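Side-chain contacts in hypothetical protein PA0094 (Pseudomonas aeruginosa, PDB 1TU1), which is essential for delivery of the toxin Tse6 to target cells, acting as a homodimer in the loading of Tse6 onto VgrG1a: residues D45-D50 with V57-E62; K75-N80 with A86-Y91; M101-F106 with H127-W132. All coordinates share one frame; numbering follows the deposited sequence.

Contact 1 of 3, residues D45-D50 with V57-E62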
loop_
_atom_site.group_PDB
_atom_site.type_symbol
_atom_site.label_atom_id
_atom_site.label_comp_id
_atom_site.label_asym_id
_atom_site.label_seq_id
_atom_site.Cartn_x
_atom_site.Cartn_y
_atom_site.Cartn_z
ATOM N N ASP A 45 1.924 8.345 8.081
ATOM C CA ASP A 45 1.675 9.783 8.144
ATOM C C ASP A 45 3.000 10.457 8.545
ATOM O O ASP A 45 3.429 10.339 9.683
ATOM C CB ASP A 45 0.557 10.045 9.155
ATOM C CG ASP A 45 0.120 11.529 9.232
ATOM O OD1 ASP A 45 0.763 12.415 8.638
ATOM O OD2 ASP A 45 -0.891 11.871 9.887
ATOM N N ALA A 46 3.631 11.133 7.585
ATOM C CA ALA A 46 4.915 11.791 7.800
ATOM C C ALA A 46 4.788 13.263 8.266
ATOM O O ALA A 46 5.773 14.005 8.259
ATOM C CB ALA A 46 5.756 11.703 6.554
ATOM N N SER A 47 3.600 13.655 8.695
ATOM C CA SER A 47 3.316 15.047 9.067
ATOM C C SER A 47 3.682 15.401 10.531
ATOM O O SER A 47 3.524 16.555 10.937
ATOM C CB SER A 47 1.838 15.374 8.830
ATOM O OG SER A 47 0.987 14.731 9.770
ATOM N N GLN A 48 4.113 14.434 11.332
ATOM C CA GLN A 48 4.431 14.714 12.728
ATOM C C GLN A 48 5.580 15.710 12.781
ATOM O O GLN A 48 5.518 16.685 13.517
ATOM C CB GLN A 48 4.811 13.451 13.509
ATOM C CG GLN A 48 5.433 13.786 14.891
ATOM C CD GLN A 48 5.718 12.586 15.751
ATOM O OE1 GLN A 48 5.632 11.427 15.296
ATOM N NE2 GLN A 48 6.043 12.840 17.013
ATOM N N GLY A 49 6.626 15.434 12.001
ATOM C CA GLY A 49 7.843 16.233 12.013
ATOM C C GLY A 49 8.479 16.238 13.398
ATOM O O GLY A 49 8.597 15.204 14.037
ATOM N N ASP A 50 8.874 17.396 13.885
ATOM C CA ASP A 50 9.523 17.453 15.195
ATOM C C ASP A 50 8.552 17.816 16.325
ATOM O O ASP A 50 8.968 18.067 17.460
ATOM C CB ASP A 50 10.743 18.388 15.125
ATOM C CG ASP A 50 11.938 17.735 14.432
ATOM O OD1 ASP A 50 12.054 16.475 14.430
ATOM O OD2 ASP A 50 12.827 18.400 13.867
ATOM N N VAL A 57 -1.160 13.497 17.906
ATOM C CA VAL A 57 -2.377 12.739 18.153
ATOM C C VAL A 57 -3.562 13.681 18.438
ATOM O O VAL A 57 -4.685 13.453 17.949
ATOM C CB VAL A 57 -2.200 11.691 19.271
ATOM C CG1 VAL A 57 -3.512 10.994 19.578
ATOM C CG2 VAL A 57 -1.157 10.639 18.876
ATOM N N ALA A 58 -3.300 14.767 19.178
ATOM C CA ALA A 58 -4.348 15.733 19.488
ATOM C C ALA A 58 -4.870 16.334 18.196
ATOM O O ALA A 58 -6.077 16.542 18.069
ATOM C CB ALA A 58 -3.841 16.834 20.440
ATOM N N ARG A 59 -3.973 16.603 17.246
ATOM C CA ARG A 59 -4.341 17.182 15.958
ATOM C C ARG A 59 -5.224 16.211 15.155
ATOM O O ARG A 59 -6.189 16.635 14.525
ATOM C CB ARG A 59 -3.112 17.611 15.142
ATOM C CG ARG A 59 -3.434 18.173 13.742
ATOM C CD ARG A 59 -2.264 18.773 12.982
ATOM N NE ARG A 59 -1.126 17.857 12.856
ATOM C CZ ARG A 59 -0.924 16.986 11.851
ATOM N NH1 ARG A 59 -1.756 16.883 10.820
ATOM N NH2 ARG A 59 0.149 16.219 11.881
ATOM N N GLN A 60 -4.896 14.923 15.190
ATOM C CA GLN A 60 -5.702 13.912 14.504
ATOM C C GLN A 60 -7.127 13.922 15.048
ATOM O O GLN A 60 -8.083 13.871 14.286
ATOM C CB GLN A 60 -5.096 12.522 14.671
ATOM C CG GLN A 60 -3.697 12.415 14.095
ATOM C CD GLN A 60 -3.620 12.955 12.692
ATOM O OE1 GLN A 60 -4.407 12.542 11.826
ATOM N NE2 GLN A 60 -2.692 13.874 12.446
ATOM N N LEU A 61 -7.255 13.990 16.368
ATOM C CA LEU A 61 -8.560 13.985 17.013
ATOM C C LEU A 61 -9.370 15.213 16.637
ATOM O O LEU A 61 -10.570 15.100 16.379
ATOM C CB LEU A 61 -8.421 13.901 18.523
ATOM C CG LEU A 61 -8.652 12.526 19.126
ATOM C CD1 LEU A 61 -8.033 12.472 20.527
ATOM C CD2 LEU A 61 -10.167 12.225 19.145
ATOM N N GLU A 62 -8.706 16.369 16.598
ATOM C CA GLU A 62 -9.298 17.635 16.182
ATOM C C GLU A 62 -9.705 17.587 14.715
ATOM O O GLU A 62 -10.763 18.096 14.344
ATOM C CB GLU A 62 -8.299 18.777 16.374
ATOM C CG GLU A 62 -8.867 20.181 16.211
ATOM C CD GLU A 62 -7.864 21.282 16.563
ATOM O OE1 GLU A 62 -6.786 21.372 15.916
ATOM O OE2 GLU A 62 -8.154 22.065 17.498
HETATM O O HOH W 1 -2.159 14.105 9.373
HETATM O O HOH W 2 2.166 17.132 14.108
#
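Ser47 and Arg59 meet where the chain leaves strand 38-45 and, after a short loop, returns as helix 53-67, and the backbones stay well apart, the nearest pair of CA atoms being Gln48 and Val57 at 8.9 Å. Side chains and water therefore span the gap. Arg59 does most of the reaching: its chain runs straight out from the helix and turns about the CG-CD bond (chi3 54°), which presents the edge of the guanidinium to the loop. There its NH2 gives a nearly straight hydrogen bond to Ser47 OG at 2.7 Å, with the oxygen close to the guanidinium plane. The short serine side chain suits this place because its hydroxyl works in two directions: while accepting from the arginine, OG donates to Asp45 OD1 at 2.6 Å. The same carboxylate oxygen also takes the backbone N of Ser47, an Asx turn that shapes the chain just as the strand ends. Both donors come to OD1 from one face of the carboxylate. The other oxygen serves the helix side. Asp45 OD2 accepts from Tyr56 OH and, at 2.6 Å, from a water oxygen that in turn accepts from Arg59 NH1 and Gln60 NE2. Gln60, folded back at chi2 (-49°), brings NE2 over one face of the Arg59 guanidinium, 3.4 Å above the plane, near its rim. A second water accepts from Arg59 NH2 and gives a weak bond to Gln48 O. Asp45 OD2 and Arg59 NH2 lie 4.9 Å apart, so aspartate and arginine are not directly paired; serine and water relay between them. The chemistry is that of a hydrated surface contact, in which the negative charge of Asp45 would polarise the Ser47 hydroxyl and probably strengthen its hold on the arginine.

Contact 2 of 3, residues K75-N80 with A86-Y91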
loop_
_atom_site.group_PDB
_atom_site.type_symbol
_atom_site.label_atom_id
_atom_site.label_comp_id
_atom_site.label_asym_id
_atom_site.label_seq_id
_atom_site.Cartn_x
_atom_site.Cartn_y
_atom_site.Cartn_z
ATOM N N LYS A 75 -13.593 5.753 23.109
ATOM C CA LYS A 75 -12.512 5.571 24.073
ATOM C C LYS A 75 -11.112 5.806 23.481
ATOM O O LYS A 75 -10.813 5.374 22.355
ATOM C CB LYS A 75 -12.565 4.168 24.684
ATOM C CG LYS A 75 -11.702 4.047 25.934
ATOM C CD LYS A 75 -11.898 2.740 26.670
ATOM C CE LYS A 75 -10.852 2.570 27.762
ATOM N NZ LYS A 75 -10.803 1.183 28.286
ATOM N N ARG A 76 -10.267 6.461 24.279
ATOM C CA ARG A 76 -8.867 6.667 23.957
ATOM C C ARG A 76 -7.987 5.903 24.935
ATOM O O ARG A 76 -8.245 5.883 26.143
ATOM C CB ARG A 76 -8.533 8.146 23.983
ATOM C CG ARG A 76 -7.047 8.417 23.996
ATOM C CD ARG A 76 -6.683 9.854 23.930
ATOM N NE ARG A 76 -5.242 9.973 24.081
ATOM C CZ ARG A 76 -4.527 10.994 23.654
ATOM N NH1 ARG A 76 -5.103 12.048 23.094
ATOM N NH2 ARG A 76 -3.211 10.982 23.832
ATOM N N TRP A 77 -6.957 5.251 24.408
ATOM C CA TRP A 77 -6.034 4.470 25.210
ATOM C C TRP A 77 -4.604 4.857 24.833
ATOM O O TRP A 77 -4.221 4.752 23.663
ATOM C CB TRP A 77 -6.170 2.971 24.972
ATOM C CG TRP A 77 -7.541 2.389 24.758
ATOM C CD1 TRP A 77 -8.498 2.789 23.861
ATOM C CD2 TRP A 77 -8.073 1.231 25.415
ATOM N NE1 TRP A 77 -9.600 1.976 23.949
ATOM C CE2 TRP A 77 -9.364 1.003 24.890
ATOM C CE3 TRP A 77 -7.588 0.365 26.408
ATOM C CZ2 TRP A 77 -10.184 -0.049 25.326
ATOM C CZ3 TRP A 77 -8.399 -0.685 26.840
ATOM C CH2 TRP A 77 -9.689 -0.880 26.294
ATOM N N ASP A 78 -3.825 5.281 25.823
ATOM C CA ASP A 78 -2.401 5.549 25.656
ATOM C C ASP A 78 -1.657 4.296 26.029
ATOM O O ASP A 78 -1.741 3.834 27.164
ATOM C CB ASP A 78 -1.941 6.692 26.552
ATOM C CG ASP A 78 -2.505 8.013 26.133
ATOM O OD1 ASP A 78 -2.904 8.153 24.965
ATOM O OD2 ASP A 78 -2.582 8.994 26.901
ATOM N N ILE A 79 -0.937 3.734 25.061
ATOM C CA ILE A 79 -0.284 2.461 25.248
ATOM C C ILE A 79 1.140 2.467 24.727
ATOM O O ILE A 79 1.566 3.361 24.006
ATOM C CB ILE A 79 -1.115 1.320 24.580
ATOM C CG1 ILE A 79 -1.189 1.489 23.067
ATOM C CG2 ILE A 79 -2.548 1.303 25.124
ATOM C CD1 ILE A 79 -1.938 0.363 22.390
ATOM N N ASN A 80 1.865 1.434 25.111
ATOM C CA ASN A 80 3.215 1.225 24.675
ATOM C C ASN A 80 3.283 -0.051 23.845
ATOM O O ASN A 80 2.856 -1.108 24.311
ATOM C CB ASN A 80 4.112 1.073 25.897
ATOM C CG ASN A 80 5.544 0.834 25.522
ATOM O OD1 ASN A 80 5.902 -0.254 25.090
ATOM N ND2 ASN A 80 6.387 1.864 25.682
ATOM N N ALA A 86 2.125 4.861 21.532
ATOM C CA ALA A 86 0.987 4.610 20.685
ATOM C C ALA A 86 -0.296 5.102 21.340
ATOM O O ALA A 86 -0.390 5.177 22.554
ATOM C CB ALA A 86 0.910 3.115 20.401
ATOM N N VAL A 87 -1.267 5.463 20.519
ATOM C CA VAL A 87 -2.604 5.792 20.992
ATOM C C VAL A 87 -3.630 4.989 20.178
ATOM O O VAL A 87 -3.594 5.015 18.940
ATOM C CB VAL A 87 -2.889 7.280 20.851
ATOM C CG1 VAL A 87 -4.353 7.616 21.248
ATOM C CG2 VAL A 87 -1.904 8.104 21.690
ATOM N N LEU A 88 -4.514 4.275 20.876
ATOM C CA LEU A 88 -5.723 3.681 20.283
ATOM C C LEU A 88 -6.929 4.584 20.488
ATOM O O LEU A 88 -7.242 5.000 21.636
ATOM C CB LEU A 88 -5.988 2.286 20.863
ATOM C CG LEU A 88 -7.351 1.625 20.574
ATOM C CD1 LEU A 88 -7.565 1.430 19.091
ATOM C CD2 LEU A 88 -7.429 0.286 21.257
ATOM N N LEU A 89 -7.602 4.904 19.385
ATOM C CA LEU A 89 -8.844 5.645 19.400
ATOM C C LEU A 89 -9.958 4.788 18.827
ATOM O O LEU A 89 -9.914 4.440 17.630
ATOM C CB LEU A 89 -8.754 6.884 18.537
ATOM C CG LEU A 89 -7.733 7.946 18.916
ATOM C CD1 LEU A 89 -7.787 9.011 17.865
ATOM C CD2 LEU A 89 -8.028 8.529 20.317
ATOM N N ASP A 90 -10.937 4.452 19.671
ATOM C CA ASP A 90 -12.172 3.808 19.241
ATOM C C ASP A 90 -13.190 4.881 19.010
ATOM O O ASP A 90 -13.532 5.633 19.925
ATOM C CB ASP A 90 -12.678 2.841 20.290
ATOM C CG ASP A 90 -11.741 1.698 20.500
ATOM O OD1 ASP A 90 -11.005 1.354 19.542
ATOM O OD2 ASP A 90 -11.636 1.086 21.577
ATOM N N TYR A 91 -13.645 5.000 17.769
ATOM C CA TYR A 91 -14.626 6.009 17.434
ATOM C C TYR A 91 -15.556 5.594 16.308
ATOM O O TYR A 91 -15.283 4.638 15.582
ATOM C CB TYR A 91 -13.961 7.331 17.112
ATOM C CG TYR A 91 -13.064 7.414 15.875
ATOM C CD1 TYR A 91 -13.564 7.875 14.652
ATOM C CD2 TYR A 91 -11.693 7.148 15.962
ATOM C CE1 TYR A 91 -12.748 8.008 13.543
ATOM C CE2 TYR A 91 -10.862 7.276 14.862
ATOM C CZ TYR A 91 -11.383 7.705 13.656
ATOM O OH TYR A 91 -10.557 7.846 12.564
#
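Trp77 and Leu88 sit at the middle of a beta hairpin, strands 72-81 and 84-95, which forms one margin of the six-stranded antiparallel sheet within this chain. Backbone bonds set the register: Lys75 with Asp90, Trp77 with Leu88 and Ile79 with Ala86 are hydrogen-bonded pairs, and Trp77 N to Leu88 O at 2.8 Å is representative. Arg76 with Leu89 and Asp78 with Val87 are the non-hydrogen-bonded pairs between them.

Apolar packing differs on the two faces. On the Trp77 side, Leu88 CD2 lies over the five-membered ring of the indole, 3.9 Å from its centroid, a CH-pi contact. Further along, Ile79 CG1 packs on the small methyl of Ala86. On the other side the methylenes of Arg76, extended from CG to NE, lie against Leu89, Arg76 CB coming within 3.7 Å of Leu89 CD2. Val87 CG1 meets one face of the guanidinium, near NE; Val57 and Leu61 of helix 53-67 pack here too.

Polar side chains add further links. Trp77 NE1 donates to Asp90 OD2 at 3.3 Å, reaching the oxygen from above the carboxylate plane at a bent angle of 142°; Asp90 OD1 is paired with Arg103 on the next strand. Lys75 NZ lies above the ring face opposite Leu88 CD2, near the rim. Within strand 72-81, Arg76 grips Asp78, two residues on, from the side, NE and NH2 both binding OD1 in the guanidinium plane, each at 3.1 Å. This pair of hydrogen bonds to one oxygen would partly offset the two charges and limits the rotation of the guanidinium, keeping a face toward Val87.

Contact 3 of 3, residues M101-F106 with H127-W132; sequences MLRQVF and HHEPAW
Arg103 and Trp132 join the six-stranded antiparallel sheet to helix 125-137, which packs on it in an alpha+beta fold; the sequence belongs to the DcrB family (Mog1p/PsbP clan). Strand 101-106 and helix 127-132 run almost the same way, 15° apart, with axes 11.4 Å from each other, so long side chains are needed to fill the space between them.

Packing on the ring is the broadest interaction. Arg103 crosses the indole at about a right angle, with CB and CD over one face. Arg103 CD stands 4.1 Å from the centroid of the six-membered ring of Trp132, a CH-pi contact. A bend at chi3 (74°) carries the guanidinium past the rim. There Trp132 CZ3 sits over one guanidinium face, 3.1 Å above its plane and offset toward the edge, the two planes 34° apart. Tryptophan suits the site because its wide face takes the aliphatic CB and CD, and its CZ3 rim meets the guanidinium. At the ring edge, Val105 CG2 touches Trp132 CZ2 at 4.3 Å, and the branched valine adds a small apolar neighbour.

Charge pairing fixes the guanidinium. Arg103 NH1 forms a salt bridge with Glu129 OE2 at 3.0 Å, the two flat groups turned at a steep angle; the glutamate chain, extended beyond CG, spans the distance from the helix. With Asp90 of the sheet as second partner, this probably compensates the buried positive charge. On the outer side of the helix, Ala131 packs against Trp19 of the second subunit.

Water links ring and backbone: a single molecule accepts from Trp132 NE1 at 2.9 Å and donates to Arg103 O at 2.7 Å.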
loop_
_atom_site.group_PDB
_atom_site.type_symbol
_atom_site.label_atom_id
_atom_site.label_comp_id
_atom_site.label_asym_id
_atom_site.label_seq_id
_atom_site.Cartn_x
_atom_site.Cartn_y
_atom_site.Cartn_z
ATOM N N MET A 101 -17.815 1.929 12.724
ATOM C CA MET A 101 -16.999 1.800 13.916
ATOM C C MET A 101 -15.533 1.596 13.524
ATOM O O MET A 101 -15.202 0.682 12.763
ATOM C CB MET A 101 -17.482 0.606 14.729
ATOM C CG MET A 101 -16.975 0.524 16.157
ATOM S SD MET A 101 -17.253 2.032 17.150
ATOM C CE MET A 101 -15.854 1.835 18.303
ATOM N N LEU A 102 -14.666 2.448 14.070
ATOM C CA LEU A 102 -13.228 2.393 13.835
ATOM C C LEU A 102 -12.446 2.108 15.114
ATOM O O LEU A 102 -12.758 2.640 16.185
ATOM C CB LEU A 102 -12.770 3.718 13.246
ATOM C CG LEU A 102 -12.788 3.765 11.716
ATOM C CD1 LEU A 102 -14.217 3.694 11.153
ATOM C CD2 LEU A 102 -12.114 5.012 11.248
ATOM N N ARG A 103 -11.440 1.253 15.003
ATOM C CA ARG A 103 -10.416 1.108 16.021
ATOM C C ARG A 103 -9.083 1.421 15.337
ATOM O O ARG A 103 -8.584 0.616 14.529
ATOM C CB ARG A 103 -10.437 -0.293 16.607
ATOM C CG ARG A 103 -11.848 -0.719 17.092
ATOM C CD ARG A 103 -11.842 -1.794 18.147
ATOM N NE ARG A 103 -11.426 -1.301 19.452
ATOM C CZ ARG A 103 -11.319 -2.061 20.538
ATOM N NH1 ARG A 103 -11.548 -3.362 20.481
ATOM N NH2 ARG A 103 -10.925 -1.533 21.690
ATOM N N GLN A 104 -8.549 2.601 15.646
ATOM C CA GLN A 104 -7.430 3.219 14.943
ATOM C C GLN A 104 -6.235 3.422 15.885
ATOM O O GLN A 104 -6.345 4.113 16.900
ATOM C CB GLN A 104 -7.884 4.547 14.355
ATOM C CG GLN A 104 -6.950 5.154 13.336
ATOM C CD GLN A 104 -7.606 6.230 12.511
ATOM O OE1 GLN A 104 -8.078 7.236 13.045
ATOM N NE2 GLN A 104 -7.667 6.015 11.197
ATOM N N VAL A 105 -5.114 2.777 15.589
ATOM C CA VAL A 105 -3.922 2.866 16.424
ATOM C C VAL A 105 -2.857 3.723 15.718
ATOM O O VAL A 105 -2.517 3.496 14.549
ATOM C CB VAL A 105 -3.360 1.503 16.731
ATOM C CG1 VAL A 105 -2.093 1.603 17.628
ATOM C CG2 VAL A 105 -4.423 0.596 17.411
ATOM N N PHE A 106 -2.350 4.722 16.426
ATOM C CA PHE A 106 -1.269 5.545 15.915
ATOM C C PHE A 106 -0.031 5.125 16.647
ATOM O O PHE A 106 -0.021 5.111 17.889
ATOM C CB PHE A 106 -1.564 7.009 16.180
ATOM C CG PHE A 106 -2.798 7.508 15.526
ATOM C CD1 PHE A 106 -2.720 8.204 14.332
ATOM C CD2 PHE A 106 -4.049 7.291 16.091
ATOM C CE1 PHE A 106 -3.863 8.698 13.711
ATOM C CE2 PHE A 106 -5.216 7.789 15.473
ATOM C CZ PHE A 106 -5.121 8.484 14.278
ATOM N N HIS A 127 -17.717 -9.159 16.598
ATOM C CA HIS A 127 -17.336 -10.351 15.860
ATOM C C HIS A 127 -15.878 -10.288 15.383
ATOM O O HIS A 127 -15.152 -11.279 15.420
ATOM C CB HIS A 127 -18.259 -10.551 14.658
ATOM C CG HIS A 127 -17.834 -11.684 13.793
ATOM N ND1 HIS A 127 -16.878 -11.545 12.811
ATOM C CD2 HIS A 127 -18.172 -12.991 13.809
ATOM C CE1 HIS A 127 -16.665 -12.716 12.241
ATOM N NE2 HIS A 127 -17.435 -13.612 12.831
ATOM N N HIS A 128 -15.455 -9.121 14.919
ATOM C CA HIS A 128 -14.114 -8.975 14.334
ATOM C C HIS A 128 -12.996 -8.711 15.369
ATOM O O HIS A 128 -11.815 -8.941 15.097
ATOM C CB HIS A 128 -14.147 -7.871 13.278
ATOM C CG HIS A 128 -14.871 -8.273 12.034
ATOM N ND1 HIS A 128 -14.483 -9.348 11.267
ATOM C CD2 HIS A 128 -15.973 -7.762 11.442
ATOM C CE1 HIS A 128 -15.311 -9.474 10.245
ATOM N NE2 HIS A 128 -16.214 -8.515 10.317
ATOM N N GLU A 129 -13.392 -8.262 16.550
ATOM C CA GLU A 129 -12.462 -7.795 17.580
ATOM C C GLU A 129 -11.398 -8.808 17.957
ATOM O O GLU A 129 -10.231 -8.454 18.025
ATOM C CB GLU A 129 -13.238 -7.330 18.805
ATOM C CG GLU A 129 -12.445 -6.506 19.800
ATOM C CD GLU A 129 -13.341 -5.783 20.792
ATOM O OE1 GLU A 129 -14.491 -5.440 20.426
ATOM O OE2 GLU A 129 -12.889 -5.558 21.944
ATOM N N PRO A 130 -11.750 -10.066 18.197
ATOM C CA PRO A 130 -10.742 -11.062 18.565
ATOM C C PRO A 130 -9.577 -11.190 17.575
ATOM O O PRO A 130 -8.409 -11.226 17.999
ATOM C CB PRO A 130 -11.553 -12.363 18.626
ATOM C CG PRO A 130 -12.927 -11.907 18.959
ATOM C CD PRO A 130 -13.104 -10.651 18.196
ATOM N N ALA A 131 -9.884 -11.288 16.281
ATOM C CA ALA A 131 -8.851 -11.445 15.264
ATOM C C ALA A 131 -8.024 -10.154 15.137
ATOM O O ALA A 131 -6.825 -10.219 15.028
ATOM C CB ALA A 131 -9.469 -11.801 13.922
ATOM N N TRP A 132 -8.690 -9.008 15.141
ATOM C CA TRP A 132 -8.005 -7.718 15.135
ATOM C C TRP A 132 -7.001 -7.610 16.309
ATOM O O TRP A 132 -5.810 -7.337 16.108
ATOM C CB TRP A 132 -9.017 -6.604 15.216
ATOM C CG TRP A 132 -8.398 -5.281 15.430
ATOM C CD1 TRP A 132 -7.692 -4.547 14.522
ATOM C CD2 TRP A 132 -8.396 -4.533 16.647
ATOM N NE1 TRP A 132 -7.275 -3.371 15.097
ATOM C CE2 TRP A 132 -7.695 -3.333 16.401
ATOM C CE3 TRP A 132 -8.929 -4.751 17.932
ATOM C CZ2 TRP A 132 -7.499 -2.357 17.389
ATOM C CZ3 TRP A 132 -8.736 -3.770 18.918
ATOM C CH2 TRP A 132 -8.021 -2.597 18.641
HETATM O O HOH W 3 -6.230 -0.761 14.556
#

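Contacts 2 and 3 share the sheet, through adjacent strands 84-95 and 98-107, and lie about 11 Å apart between centres, whereas contact 1 is a surface contact about 21 Å from contact 3. Helix 53-67 nevertheless ties contact 1 to the others: Val57 and Leu61 pack on Val87 and Leu89, and Gln60 reaches Phe106. Chemistry follows place. Contact 1 relies on polar groups and water; partly buried contact 2 combines regular backbone bonding with apolar and charged side chains; buried contact 3 puts an arginine on a tryptophan. Asp90 bridges contacts 2 and 3.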